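Local coordinates for PHD finger protein 14 (Danio rerio, PDB 7D86) that reads chromatin by binding histone H3, preferentially the unmodified form, through a zinc-binding PHD-zinc knuckle-PHD module, and represses PDGFRA expression, at residues Gly127-Ser132 with Arg154-Val159. Numbering follows the deposited sequence.
Sequences GAKECS and RSFFHV. With ZN (zinc ion), chain D.
The carbonyl oxygen of F156 is gripped twice by S132, whose backbone N lies 2.9 Å and whose OG 2.8 Å from F156 O. The two donors reach it from opposite faces of the carbonyl plane. Serine suits the place because its OG, set between its own backbone N and carbonyl carbon (chi1 60°), turns back to the atom its own N-H already holds. One residue earlier, C131 SG binds zinc at 2.4 Å and accepts a nearly straight hydrogen bond from H158 N, 3.3 Å away. H158 ND1 completes this half of the site at 2.1 Å from the zinc; the metal at ND1 and T142 O, hydrogen-bonded to NE2, together fix the rotation of the imidazole. C134 and C161 supply the other two ligands of this three-cysteine, one-histidine site in the second PHD finger. At the exposed margin K129 crosses the F156 ring: CD sits over one face, 3.8 Å from the ring centroid, and NZ makes an off-centre cation-pi contact. Lysine suits this exposed edge of the contact, its methylenes packing on the phenyl while the ammonium can remain near solvent. The N-H bond to sulfur probably draws off some thiolate charge, and with the shared zinc it ties the C131 loop to strand 156-158.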
loop_
_atom_site.group_PDB
_atom_site.type_symbol
_atom_site.label_atom_id
_atom_site.label_comp_id
_atom_site.label_asym_id
_atom_site.label_seq_id
_atom_site.Cartn_x
_atom_site.Cartn_y
_atom_site.Cartn_z
ATOM N N GLY A 127 9.990 -4.748 -13.360
ATOM C CA GLY A 127 9.902 -5.955 -14.158
ATOM C C GLY A 127 10.924 -7.029 -13.861
ATOM O O GLY A 127 10.981 -8.019 -14.596
ATOM N N ALA A 128 11.725 -6.879 -12.801
ATOM C CA ALA A 128 12.794 -7.839 -12.532
ATOM C C ALA A 128 12.265 -9.186 -12.050
ATOM O O ALA A 128 12.875 -10.225 -12.332
ATOM C CB ALA A 128 13.766 -7.269 -11.498
ATOM N N LYS A 129 11.157 -9.195 -11.315
ATOM C CA LYS A 129 10.600 -10.407 -10.734
ATOM C C LYS A 129 9.186 -10.633 -11.252
ATOM O O LYS A 129 8.541 -9.721 -11.777
ATOM C CB LYS A 129 10.578 -10.326 -9.199
ATOM C CG LYS A 129 11.955 -10.272 -8.557
ATOM C CD LYS A 129 12.630 -11.629 -8.638
ATOM C CE LYS A 129 14.145 -11.511 -8.527
ATOM N NZ LYS A 129 14.564 -10.684 -7.362
ATOM N N GLU A 130 8.705 -11.862 -11.103
ATOM C CA GLU A 130 7.326 -12.193 -11.435
ATOM C C GLU A 130 6.520 -12.312 -10.152
ATOM O O GLU A 130 6.916 -13.025 -9.223
ATOM C CB GLU A 130 7.229 -13.488 -12.242
ATOM C CG GLU A 130 5.792 -13.935 -12.472
ATOM C CD GLU A 130 5.671 -15.072 -13.468
ATOM O OE1 GLU A 130 6.697 -15.713 -13.776
ATOM O OE2 GLU A 130 4.544 -15.322 -13.948
ATOM N N CYS A 131 5.401 -11.600 -10.099
ATOM C CA CYS A 131 4.532 -11.657 -8.936
ATOM C C CYS A 131 3.793 -12.986 -8.908
ATOM O O CYS A 131 3.118 -13.354 -9.872
ATOM C CB CYS A 131 3.538 -10.498 -8.952
ATOM S SG CYS A 131 2.263 -10.604 -7.677
ATOM N N SER A 132 3.916 -13.707 -7.795
ATOM C CA SER A 132 3.269 -15.006 -7.676
ATOM C C SER A 132 1.803 -14.909 -7.287
ATOM O O SER A 132 1.112 -15.936 -7.277
ATOM C CB SER A 132 4.009 -15.860 -6.641
ATOM O OG SER A 132 4.003 -15.215 -5.376
ATOM N N ARG A 154 12.047 -16.881 -0.429
ATOM C CA ARG A 154 12.062 -16.067 -1.636
ATOM C C ARG A 154 10.763 -16.227 -2.420
ATOM O O ARG A 154 10.761 -16.782 -3.520
ATOM C CB ARG A 154 13.272 -16.424 -2.509
ATOM C CG ARG A 154 14.634 -16.054 -1.919
ATOM C CD ARG A 154 14.860 -14.547 -1.886
ATOM N NE ARG A 154 14.178 -13.919 -0.758
ATOM C CZ ARG A 154 14.028 -12.610 -0.603
ATOM N NH1 ARG A 154 13.391 -12.146 0.465
ATOM N NH2 ARG A 154 14.516 -11.769 -1.507
ATOM N N SER A 155 9.658 -15.754 -1.856
ATOM C CA SER A 155 8.386 -15.649 -2.564
ATOM C C SER A 155 8.151 -14.185 -2.894
ATOM O O SER A 155 8.204 -13.340 -2.000
ATOM C CB SER A 155 7.225 -16.174 -1.716
ATOM O OG SER A 155 7.323 -17.574 -1.507
ATOM N N PHE A 156 7.877 -13.887 -4.164
ATOM C CA PHE A 156 7.768 -12.508 -4.628
ATOM C C PHE A 156 6.333 -12.151 -4.998
ATOM O O PHE A 156 5.597 -12.968 -5.563
ATOM C CB PHE A 156 8.679 -12.263 -5.830
ATOM C CG PHE A 156 10.126 -12.479 -5.530
ATOM C CD1 PHE A 156 10.817 -11.595 -4.715
ATOM C CD2 PHE A 156 10.797 -13.572 -6.042
ATOM C CE1 PHE A 156 12.164 -11.804 -4.418
ATOM C CE2 PHE A 156 12.136 -13.779 -5.752
ATOM C CZ PHE A 156 12.817 -12.892 -4.936
ATOM N N PHE A 157 5.955 -10.907 -4.706
ATOM C CA PHE A 157 4.620 -10.423 -5.026
ATOM C C PHE A 157 4.605 -8.902 -5.006
ATOM O O PHE A 157 5.400 -8.266 -4.312
ATOM C CB PHE A 157 3.567 -10.970 -4.050
ATOM C CG PHE A 157 4.107 -11.284 -2.679
ATOM C CD1 PHE A 157 4.498 -10.270 -1.821
ATOM C CD2 PHE A 157 4.202 -12.600 -2.244
ATOM C CE1 PHE A 157 5.002 -10.564 -0.551
ATOM C CE2 PHE A 157 4.697 -12.897 -0.976
ATOM C CZ PHE A 157 5.091 -11.875 -0.132
ATOM N N HIS A 158 3.684 -8.324 -5.777
ATOM C CA HIS A 158 3.446 -6.891 -5.672
ATOM C C HIS A 158 2.928 -6.565 -4.282
ATOM O O HIS A 158 2.266 -7.383 -3.638
ATOM C CB HIS A 158 2.409 -6.430 -6.705
ATOM C CG HIS A 158 2.844 -6.602 -8.121
ATOM N ND1 HIS A 158 2.216 -7.467 -8.992
ATOM C CD2 HIS A 158 3.841 -6.013 -8.822
ATOM C CE1 HIS A 158 2.810 -7.405 -10.169
ATOM N NE2 HIS A 158 3.799 -6.530 -10.093
ATOM N N VAL A 159 3.201 -5.337 -3.830
ATOM C CA VAL A 159 2.752 -4.920 -2.505
ATOM C C VAL A 159 1.234 -4.985 -2.408
ATOM O O VAL A 159 0.682 -5.442 -1.404
ATOM C CB VAL A 159 3.272 -3.511 -2.172
ATOM C CG1 VAL A 159 2.714 -3.054 -0.824
ATOM C CG2 VAL A 159 4.798 -3.502 -2.174
HETATM ZN ZN ZN D . 0.821 -8.982 -8.643
#